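Local structure of naphthalene dioxygenase small subunit (Rhodococcus sp., 2B1X) at residues B[25-30]-B[93-98]; B[86-91]-B[165-170]; B[118-123]-B[131-136]. The protein forms, together with the large subunit, naphthalene 1,2-dioxygenase, a Rieske non-heme iron oxygenase acting on naphthalene. All coordinates share one frame; numbering follows the deposited sequence.

Contact 1 (B[25-30]-B[93-98]); sequences LLDAGK and SRSRHF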
loop_
_atom_site.group_PDB
_atom_site.type_symbol
_atom_site.label_atom_id
_atom_site.label_comp_id
_atom_site.label_asym_id
_atom_site.label_seq_id
_atom_site.Cartn_x
_atom_site.Cartn_y
_atom_site.Cartn_z
ATOM N N LEU B 25 -25.273 -9.165 -11.777
ATOM C CA LEU B 25 -25.416 -10.562 -11.367
ATOM C C LEU B 25 -24.125 -11.045 -10.707
ATOM O O LEU B 25 -24.171 -11.618 -9.618
ATOM C CB LEU B 25 -25.760 -11.459 -12.571
ATOM C CG LEU B 25 -27.141 -11.423 -13.252
ATOM C CD1 LEU B 25 -27.246 -12.520 -14.329
ATOM C CD2 LEU B 25 -28.298 -11.618 -12.245
ATOM N N LEU B 26 -22.980 -10.801 -11.348
ATOM C CA LEU B 26 -21.698 -11.247 -10.778
ATOM C C LEU B 26 -21.464 -10.611 -9.401
ATOM O O LEU B 26 -21.080 -11.292 -8.450
ATOM C CB LEU B 26 -20.509 -10.887 -11.702
ATOM C CG LEU B 26 -19.947 -11.900 -12.735
ATOM C CD1 LEU B 26 -20.581 -13.278 -12.693
ATOM C CD2 LEU B 26 -19.999 -11.364 -14.159
ATOM N N ASP B 27 -21.723 -9.318 -9.288
ATOM C CA ASP B 27 -21.478 -8.644 -8.009
ATOM C C ASP B 27 -22.493 -9.054 -6.925
ATOM O O ASP B 27 -22.303 -8.755 -5.767
ATOM C CB ASP B 27 -21.412 -7.118 -8.181
ATOM C CG ASP B 27 -20.279 -6.678 -9.121
ATOM O OD1 ASP B 27 -19.264 -7.421 -9.228
ATOM O OD2 ASP B 27 -20.332 -5.622 -9.799
ATOM N N ALA B 28 -23.568 -9.729 -7.301
ATOM C CA ALA B 28 -24.540 -10.188 -6.309
ATOM C C ALA B 28 -24.341 -11.672 -6.026
ATOM O O ALA B 28 -25.091 -12.270 -5.225
ATOM C CB ALA B 28 -25.941 -9.906 -6.763
ATOM N N GLY B 29 -23.328 -12.262 -6.667
ATOM C CA GLY B 29 -23.007 -13.662 -6.477
ATOM C C GLY B 29 -24.060 -14.563 -7.077
ATOM O O GLY B 29 -24.225 -15.704 -6.628
ATOM N N LYS B 30 -24.792 -14.054 -8.077
ATOM C CA LYS B 30 -25.813 -14.857 -8.766
ATOM C C LYS B 30 -25.211 -15.661 -9.910
ATOM O O LYS B 30 -25.495 -15.397 -11.077
ATOM C CB LYS B 30 -26.958 -13.963 -9.277
ATOM C CG LYS B 30 -27.721 -13.308 -8.140
ATOM C CD LYS B 30 -28.845 -12.417 -8.594
ATOM C CE LYS B 30 -29.600 -11.886 -7.377
ATOM N NZ LYS B 30 -30.588 -10.816 -7.747
ATOM N N SER B 93 -16.181 -12.868 -1.310
ATOM C CA SER B 93 -15.580 -11.571 -1.531
ATOM C C SER B 93 -16.706 -10.540 -1.750
ATOM O O SER B 93 -17.787 -10.893 -2.219
ATOM C CB SER B 93 -14.747 -11.608 -2.829
ATOM O OG SER B 93 -13.692 -12.557 -2.784
ATOM N N ARG B 94 -16.438 -9.280 -1.409
ATOM C CA ARG B 94 -17.227 -8.153 -1.873
ATOM C C ARG B 94 -16.512 -7.680 -3.129
ATOM O O ARG B 94 -15.331 -7.370 -3.090
ATOM C CB ARG B 94 -17.241 -7.025 -0.843
ATOM C CG ARG B 94 -18.227 -7.242 0.241
ATOM C CD ARG B 94 -17.720 -8.152 1.327
ATOM N NE ARG B 94 -16.430 -7.685 1.841
ATOM C CZ ARG B 94 -15.844 -8.186 2.915
ATOM N NH1 ARG B 94 -16.475 -9.128 3.626
ATOM N NH2 ARG B 94 -14.666 -7.689 3.334
ATOM N N SER B 95 -17.205 -7.688 -4.257
ATOM C CA SER B 95 -16.559 -7.242 -5.488
ATOM C C SER B 95 -17.379 -6.179 -6.195
ATOM O O SER B 95 -18.572 -6.049 -5.965
ATOM C CB SER B 95 -16.404 -8.436 -6.418
ATOM O OG SER B 95 -17.684 -8.930 -6.749
ATOM N N ARG B 96 -16.726 -5.408 -7.067
ATOM C CA ARG B 96 -17.457 -4.520 -7.960
ATOM C C ARG B 96 -16.807 -4.522 -9.316
ATOM O O ARG B 96 -15.602 -4.250 -9.446
ATOM C CB ARG B 96 -17.573 -3.102 -7.397
ATOM C CG ARG B 96 -18.522 -2.180 -8.209
ATOM C CD ARG B 96 -19.453 -1.358 -7.294
ATOM N NE ARG B 96 -19.951 -2.247 -6.255
ATOM C CZ ARG B 96 -21.027 -3.015 -6.398
ATOM N NH1 ARG B 96 -21.751 -2.906 -7.498
ATOM N NH2 ARG B 96 -21.382 -3.867 -5.419
ATOM N N HIS B 97 -17.619 -4.816 -10.322
ATOM C CA HIS B 97 -17.210 -4.756 -11.698
ATOM C C HIS B 97 -17.546 -3.350 -12.220
ATOM O O HIS B 97 -18.707 -3.067 -12.523
ATOM C CB HIS B 97 -17.991 -5.797 -12.543
ATOM C CG HIS B 97 -17.573 -7.229 -12.323
ATOM N ND1 HIS B 97 -17.721 -7.873 -11.106
ATOM C CD2 HIS B 97 -16.971 -8.121 -13.146
ATOM C CE1 HIS B 97 -17.261 -9.116 -11.200
ATOM N NE2 HIS B 97 -16.783 -9.285 -12.422
ATOM N N PHE B 98 -16.548 -2.475 -12.321
ATOM C CA PHE B 98 -16.740 -1.204 -13.007
ATOM C C PHE B 98 -16.453 -1.435 -14.493
ATOM O O PHE B 98 -15.333 -1.827 -14.862
ATOM C CB PHE B 98 -15.790 -0.135 -12.455
ATOM C CG PHE B 98 -16.013 0.179 -11.007
ATOM C CD1 PHE B 98 -15.325 -0.540 -10.008
ATOM C CD2 PHE B 98 -16.943 1.140 -10.631
ATOM C CE1 PHE B 98 -15.496 -0.266 -8.650
ATOM C CE2 PHE B 98 -17.142 1.425 -9.246
ATOM C CZ PHE B 98 -16.429 0.719 -8.262
HETATM O O HOH W 1 -18.272 -11.165 -8.460
HETATM O O HOH W 2 -20.387 -7.670 -4.654
HETATM O O HOH W 3 -23.902 -5.672 -5.512
#

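Contact 2 (B[86-91]-B[165-170]); sequences AWAEDP and THNLAL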
loop_
_atom_site.group_PDB
_atom_site.type_symbol
_atom_site.label_atom_id
_atom_site.label_comp_id
_atom_site.label_asym_id
_atom_site.label_seq_id
_atom_site.Cartn_x
_atom_site.Cartn_y
_atom_site.Cartn_z
ATOM N N ALA B 86 -16.902 -24.237 -0.949
ATOM C CA ALA B 86 -16.032 -23.420 -1.799
ATOM C C ALA B 86 -15.305 -22.359 -0.980
ATOM O O ALA B 86 -15.682 -21.175 -1.006
ATOM C CB ALA B 86 -16.828 -22.769 -2.938
ATOM N N TRP B 87 -14.243 -22.767 -0.293
ATOM C CA TRP B 87 -13.696 -21.963 0.812
ATOM C C TRP B 87 -13.165 -20.608 0.386
ATOM O O TRP B 87 -13.249 -19.682 1.171
ATOM C CB TRP B 87 -12.596 -22.706 1.571
ATOM C CG TRP B 87 -12.987 -24.105 2.009
ATOM C CD1 TRP B 87 -12.421 -25.287 1.590
ATOM C CD2 TRP B 87 -14.006 -24.465 2.954
ATOM N NE1 TRP B 87 -13.034 -26.353 2.211
ATOM C CE2 TRP B 87 -14.011 -25.873 3.051
ATOM C CE3 TRP B 87 -14.947 -23.735 3.712
ATOM C CZ2 TRP B 87 -14.885 -26.561 3.902
ATOM C CZ3 TRP B 87 -15.819 -24.423 4.549
ATOM C CH2 TRP B 87 -15.772 -25.823 4.647
ATOM N N ALA B 88 -12.591 -20.539 -0.822
ATOM C CA ALA B 88 -12.079 -19.312 -1.434
ATOM C C ALA B 88 -13.141 -18.225 -1.567
ATOM O O ALA B 88 -12.817 -17.036 -1.599
ATOM C CB ALA B 88 -11.489 -19.602 -2.830
ATOM N N GLU B 89 -14.394 -18.626 -1.684
ATOM C CA GLU B 89 -15.504 -17.667 -1.844
ATOM C C GLU B 89 -16.648 -17.930 -0.842
ATOM O O GLU B 89 -17.811 -17.617 -1.079
ATOM C CB GLU B 89 -15.995 -17.694 -3.309
ATOM C CG GLU B 89 -15.144 -16.828 -4.272
ATOM C CD GLU B 89 -15.003 -15.366 -3.817
ATOM O OE1 GLU B 89 -16.033 -14.754 -3.456
ATOM O OE2 GLU B 89 -13.877 -14.805 -3.842
ATOM N N ASP B 90 -16.309 -18.526 0.287
ATOM C CA ASP B 90 -17.263 -18.703 1.373
ATOM C C ASP B 90 -16.503 -18.595 2.672
ATOM O O ASP B 90 -15.892 -19.581 3.109
ATOM C CB ASP B 90 -17.898 -20.077 1.287
ATOM C CG ASP B 90 -19.171 -20.193 2.103
ATOM O OD1 ASP B 90 -19.420 -19.318 2.979
ATOM O OD2 ASP B 90 -19.982 -21.144 1.946
ATOM N N PRO B 91 -16.555 -17.435 3.333
ATOM C CA PRO B 91 -17.370 -16.265 2.942
ATOM C C PRO B 91 -17.014 -15.605 1.586
ATOM O O PRO B 91 -15.850 -15.575 1.202
ATOM C CB PRO B 91 -17.076 -15.244 4.046
ATOM C CG PRO B 91 -16.543 -16.084 5.208
ATOM C CD PRO B 91 -15.792 -17.211 4.575
ATOM N N THR B 165 -3.788 -10.390 -7.104
ATOM C CA THR B 165 -4.798 -10.930 -6.196
ATOM C C THR B 165 -4.454 -12.390 -5.969
ATOM O O THR B 165 -3.693 -12.982 -6.770
ATOM C CB THR B 165 -6.230 -10.680 -6.711
ATOM O OG1 THR B 165 -7.158 -10.990 -5.679
ATOM C CG2 THR B 165 -6.570 -11.569 -7.889
ATOM N N HIS B 166 -4.955 -12.969 -4.881
ATOM C CA HIS B 166 -4.458 -14.280 -4.418
ATOM C C HIS B 166 -5.081 -15.489 -5.146
ATOM O O HIS B 166 -4.608 -16.610 -4.988
ATOM C CB HIS B 166 -4.631 -14.422 -2.896
ATOM C CG HIS B 166 -6.055 -14.305 -2.458
ATOM N ND1 HIS B 166 -6.664 -13.083 -2.280
ATOM C CD2 HIS B 166 -7.024 -15.239 -2.288
ATOM C CE1 HIS B 166 -7.942 -13.269 -1.981
ATOM N NE2 HIS B 166 -8.177 -14.570 -1.938
ATOM N N ASN B 167 -6.110 -15.268 -5.958
ATOM C CA ASN B 167 -6.665 -16.314 -6.820
ATOM C C ASN B 167 -7.608 -15.661 -7.834
ATOM O O ASN B 167 -7.982 -14.509 -7.677
ATOM C CB ASN B 167 -7.320 -17.502 -6.042
ATOM C CG ASN B 167 -8.420 -17.077 -5.029
ATOM O OD1 ASN B 167 -9.119 -16.105 -5.227
ATOM N ND2 ASN B 167 -8.565 -17.854 -3.924
ATOM N N LEU B 168 -7.977 -16.376 -8.884
ATOM C CA LEU B 168 -9.001 -15.878 -9.768
ATOM C C LEU B 168 -10.258 -16.667 -9.522
ATOM O O LEU B 168 -10.717 -17.444 -10.363
ATOM C CB LEU B 168 -8.537 -15.930 -11.234
ATOM C CG LEU B 168 -7.425 -14.947 -11.624
ATOM C CD1 LEU B 168 -7.106 -15.147 -13.122
ATOM C CD2 LEU B 168 -7.770 -13.497 -11.351
ATOM N N ALA B 169 -10.786 -16.495 -8.327
ATOM C CA ALA B 169 -11.997 -17.172 -7.885
ATOM C C ALA B 169 -13.268 -16.470 -8.400
ATOM O O ALA B 169 -14.359 -17.079 -8.435
ATOM C CB ALA B 169 -12.007 -17.290 -6.333
ATOM N N LEU B 170 -13.116 -15.216 -8.829
ATOM C CA LEU B 170 -14.228 -14.393 -9.331
ATOM C C LEU B 170 -14.269 -14.386 -10.853
ATOM O O LEU B 170 -13.245 -14.256 -11.504
ATOM C CB LEU B 170 -14.082 -12.934 -8.812
ATOM C CG LEU B 170 -14.100 -12.637 -7.292
ATOM C CD1 LEU B 170 -13.830 -11.153 -7.002
ATOM C CD2 LEU B 170 -15.436 -13.076 -6.660
HETATM O O HOH W 4 -10.204 -16.454 -1.532
#

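Contact 3 (B[118-123]-B[131-136]); sequences NLLLYR and YDVLSG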
loop_
_atom_site.group_PDB
_atom_site.type_symbol
_atom_site.label_atom_id
_atom_site.label_comp_id
_atom_site.label_asym_id
_atom_site.label_seq_id
_atom_site.Cartn_x
_atom_site.Cartn_y
_atom_site.Cartn_z
ATOM N N ASN B 118 -13.616 -1.590 -20.848
ATOM C CA ASN B 118 -12.631 -1.529 -19.773
ATOM C C ASN B 118 -13.231 -2.035 -18.468
ATOM O O ASN B 118 -14.381 -1.722 -18.140
ATOM C CB ASN B 118 -12.106 -0.103 -19.627
ATOM C CG ASN B 118 -11.204 0.262 -20.760
ATOM O OD1 ASN B 118 -10.905 -0.597 -21.617
ATOM N ND2 ASN B 118 -10.806 1.518 -20.825
ATOM N N LEU B 119 -12.475 -2.854 -17.747
ATOM C CA LEU B 119 -12.977 -3.447 -16.514
ATOM C C LEU B 119 -12.023 -3.063 -15.430
ATOM O O LEU B 119 -10.807 -3.299 -15.552
ATOM C CB LEU B 119 -13.077 -4.983 -16.586
ATOM C CG LEU B 119 -13.270 -5.696 -15.230
ATOM C CD1 LEU B 119 -14.652 -5.454 -14.590
ATOM C CD2 LEU B 119 -13.012 -7.199 -15.381
ATOM N N LEU B 120 -12.549 -2.445 -14.381
ATOM C CA LEU B 120 -11.808 -2.378 -13.137
ATOM C C LEU B 120 -12.577 -3.202 -12.087
ATOM O O LEU B 120 -13.732 -2.911 -11.765
ATOM C CB LEU B 120 -11.566 -0.927 -12.695
ATOM C CG LEU B 120 -11.160 -0.346 -11.338
ATOM C CD1 LEU B 120 -11.135 -1.292 -10.141
ATOM C CD2 LEU B 120 -9.906 0.475 -11.422
ATOM N N LEU B 121 -11.919 -4.235 -11.574
ATOM C CA LEU B 121 -12.569 -5.126 -10.619
ATOM C C LEU B 121 -12.004 -4.856 -9.228
ATOM O O LEU B 121 -10.793 -4.947 -9.044
ATOM C CB LEU B 121 -12.336 -6.575 -11.029
ATOM C CG LEU B 121 -12.879 -7.635 -10.044
ATOM C CD1 LEU B 121 -14.368 -7.723 -10.034
ATOM C CD2 LEU B 121 -12.259 -8.974 -10.300
ATOM N N TYR B 122 -12.883 -4.476 -8.285
ATOM C CA TYR B 122 -12.506 -4.162 -6.923
ATOM C C TYR B 122 -12.832 -5.356 -6.053
ATOM O O TYR B 122 -13.848 -5.993 -6.278
ATOM C CB TYR B 122 -13.258 -2.895 -6.437
ATOM C CG TYR B 122 -12.958 -2.458 -4.991
ATOM C CD1 TYR B 122 -11.945 -1.581 -4.709
ATOM C CD2 TYR B 122 -13.726 -2.935 -3.915
ATOM C CE1 TYR B 122 -11.685 -1.152 -3.390
ATOM C CE2 TYR B 122 -13.460 -2.560 -2.604
ATOM C CZ TYR B 122 -12.452 -1.682 -2.345
ATOM O OH TYR B 122 -12.226 -1.330 -1.059
ATOM N N ARG B 123 -11.985 -5.686 -5.067
ATOM C CA ARG B 123 -12.217 -6.909 -4.246
ATOM C C ARG B 123 -11.745 -6.771 -2.787
ATOM O O ARG B 123 -10.624 -6.388 -2.582
ATOM C CB ARG B 123 -11.538 -8.134 -4.904
ATOM C CG ARG B 123 -11.816 -9.508 -4.195
ATOM C CD ARG B 123 -10.790 -10.610 -4.554
ATOM N NE ARG B 123 -11.260 -11.967 -4.231
ATOM C CZ ARG B 123 -10.610 -13.079 -4.560
ATOM N NH1 ARG B 123 -9.416 -13.005 -5.166
ATOM N NH2 ARG B 123 -11.121 -14.267 -4.240
ATOM N N TYR B 131 -7.387 -4.312 0.059
ATOM C CA TYR B 131 -8.218 -4.550 -1.103
ATOM C C TYR B 131 -7.313 -4.792 -2.316
ATOM O O TYR B 131 -6.122 -4.397 -2.338
ATOM C CB TYR B 131 -9.139 -3.340 -1.397
ATOM C CG TYR B 131 -8.430 -2.035 -1.749
ATOM C CD1 TYR B 131 -8.332 -1.615 -3.082
ATOM C CD2 TYR B 131 -7.892 -1.224 -0.769
ATOM C CE1 TYR B 131 -7.724 -0.422 -3.427
ATOM C CE2 TYR B 131 -7.261 -0.005 -1.099
ATOM C CZ TYR B 131 -7.175 0.377 -2.410
ATOM O OH TYR B 131 -6.572 1.571 -2.748
ATOM N N ASP B 132 -7.868 -5.492 -3.294
ATOM C CA ASP B 132 -7.203 -5.783 -4.546
ATOM C C ASP B 132 -7.912 -5.015 -5.615
ATOM O O ASP B 132 -9.100 -4.753 -5.484
ATOM C CB ASP B 132 -7.310 -7.277 -4.898
ATOM C CG ASP B 132 -6.637 -8.146 -3.863
ATOM O OD1 ASP B 132 -5.771 -7.612 -3.124
ATOM O OD2 ASP B 132 -6.903 -9.355 -3.694
ATOM N N VAL B 133 -7.171 -4.658 -6.653
ATOM C CA VAL B 133 -7.732 -4.111 -7.866
ATOM C C VAL B 133 -7.188 -4.886 -9.060
ATOM O O VAL B 133 -5.972 -5.048 -9.198
ATOM C CB VAL B 133 -7.343 -2.630 -8.028
ATOM C CG1 VAL B 133 -7.756 -2.101 -9.401
ATOM C CG2 VAL B 133 -8.018 -1.779 -6.941
ATOM N N LEU B 134 -8.079 -5.395 -9.906
ATOM C CA LEU B 134 -7.680 -5.916 -11.209
ATOM C C LEU B 134 -8.152 -4.936 -12.290
ATOM O O LEU B 134 -9.265 -4.409 -12.207
ATOM C CB LEU B 134 -8.277 -7.290 -11.475
ATOM C CG LEU B 134 -7.836 -8.439 -10.544
ATOM C CD1 LEU B 134 -8.402 -9.710 -11.122
ATOM C CD2 LEU B 134 -6.324 -8.498 -10.498
ATOM N N SER B 135 -7.279 -4.631 -13.250
ATOM C CA SER B 135 -7.656 -3.740 -14.359
ATOM C C SER B 135 -7.419 -4.472 -15.665
ATOM O O SER B 135 -6.470 -5.230 -15.780
ATOM C CB SER B 135 -6.810 -2.488 -14.355
ATOM O OG SER B 135 -6.994 -1.783 -15.589
ATOM N N GLY B 136 -8.246 -4.248 -16.665
ATOM C CA GLY B 136 -8.025 -4.957 -17.929
ATOM C C GLY B 136 -9.008 -4.598 -19.003
ATOM O O GLY B 136 -9.949 -3.830 -18.772
#

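Contact 1 (B[25-30]-B[93-98])
Ser95, the first residue of 93-98 to meet the end of the helix, brings its OG to 3.3 Å from Asp27 OD1, at most a weak hydrogen bond, since the hydroxyl may instead serve the water that it shares with Leu26 O. A second water donates to both Asp27 O and Ser95 O, so solvent knits the two backbones. At Arg96 the side chain starts away from the helix, CG anti to the backbone N (chi1 -171°), but bends about CB-CG and again about CG-CD, and NH1 comes to lie 3.8 Å from Asp27 OD2. This is a long ion pair with the oxygen over one face of the guanidinium; the stronger salt bridge of this side chain is from NE to Asp159 of the second subunit. At His97 the carboxylate grips. His97 N points almost straight at Asp27 OD2 (2.9 Å, 178°), on the syn side, 25° out of the carboxylate plane. His97 ND1 donates to Asp27 OD1 at an unusually short 2.5 Å, a length to be read with caution, and Ile171 O holds the ring at NE2. Leu26 CB lies over a face of that ring, 4.2 Å from its centroid, a CH-pi contact. The pair illustrates how a C-terminal helix turn, closed by a Schellman motif at Gly29, is fastened to a sheet: helix 10-27 lies against strand 94-106, whose neighbour is strand 112-124.

Contact 2 (B[86-91]-B[165-170])
The Glu89 carboxylate carries Leu170 over one of its faces, the methyl CD2 standing 3.7 Å from CD, OE1 and OE2 alike, and the two side chains cross at about a right angle. The polar partners of OE2 lie elsewhere: Arg123 through a salt bridge and the hydroxyl of Ser93. A second flat group, the His166 ring, has a water in its plane at the NE2 edge, 2.8 Å away. That water donates to Ala88 O at 2.7 Å and accepts from Asn167 ND2, so the polar joint between the segments runs through one solvent molecule, with no direct hydrogen bond from 86-91 to 165-170. Asn167 CG sits between the backbone N and the carbonyl carbon (chi1 55°), which directs the carboxamide toward 86-91, and ND2 rests against the Ala88 methyl (CB to ND2 3.6 Å). In a subunit of the NTF2-like fold, this is a meeting of two loops beside the sheet: a short 3-10 turn at 87-88, which precedes strand 94-106, and the irregular tail that follows strand 148-158. Ala169 supplies the apolar part. Its CB packs on Glu89 CG at 3.8 Å and faces Ala88 CB at 4.2 Å. One large subunit reaches the same place: Asp371 of that chain accepts from Ala88 N, and its Gln370 O accepts from Asn167 ND2.

Contact 3 (B[118-123]-B[131-136])
Leu121 and Leu134 form a hydrogen-bonded pair at the middle of an antiparallel beta hairpin, strands 112-124 and 132-145 of the sheet of this NTF2-like fold. Leu121 N reaches Leu134 O at 2.7 Å, the return bond is nearly as short, and two flanking pairs, Leu119 with Gly136 and Arg123 with Asp132, bring the total to six. The Leu121 and Leu134 side chains run side by side, CD2 to CD1 4.0 Å. Packing is tighter on the other face of the sheet, where Leu120 CD1 presses on Val133 CG1 at 3.6 Å. Further along that face Tyr122, its CG anti to the backbone N (chi1 179°), reaches past Val133, and Tyr122 CE1 touches Tyr131 CD1 at 3.4 Å. The rings are 24° from parallel but slid so far apart that they barely overlap, and the Tyr122 hydroxyl bonds Gln160 of the second subunit. An alanine at Tyr122 would probably leave Tyr131 without its ring neighbour and that Gln160 without its bond to the hydroxyl, opening a gap at the subunit boundary. The looser part lies at Arg123 and the partly exposed Asp132, whose side chains approach no nearer than 4.2 Å, from Arg123 CD to Asp132 OD2. Arg123 NH2 makes its salt bridge with Glu89 OE2, while Thr165 OG1 is hydrogen-bonded to both Arg123 NH1 and Asp132 OD2.

All three contacts are buried, yet they occupy different layers. Contact 3 is internal to the sheet and relies on regular main-chain pairing; contact 1 fastens a helix end to the outermost strand of the sheet within this chain, using one carboxylate and several waters. Contact 2 holds neither helix nor sheet strand; its centre lies about 16 Å from the chain centre, and large-subunit residues pack on it. Contacts 1 and 3 share the sheet, since Phe98 O accepts from Leu120 N at 2.9 Å. Arg123 of contact 3 links the set, meeting Ser93 of 93-98 and Glu89 of 86-91. Leu170 of contact 2 also packs on Ser95, and all three contacts touch the second subunit.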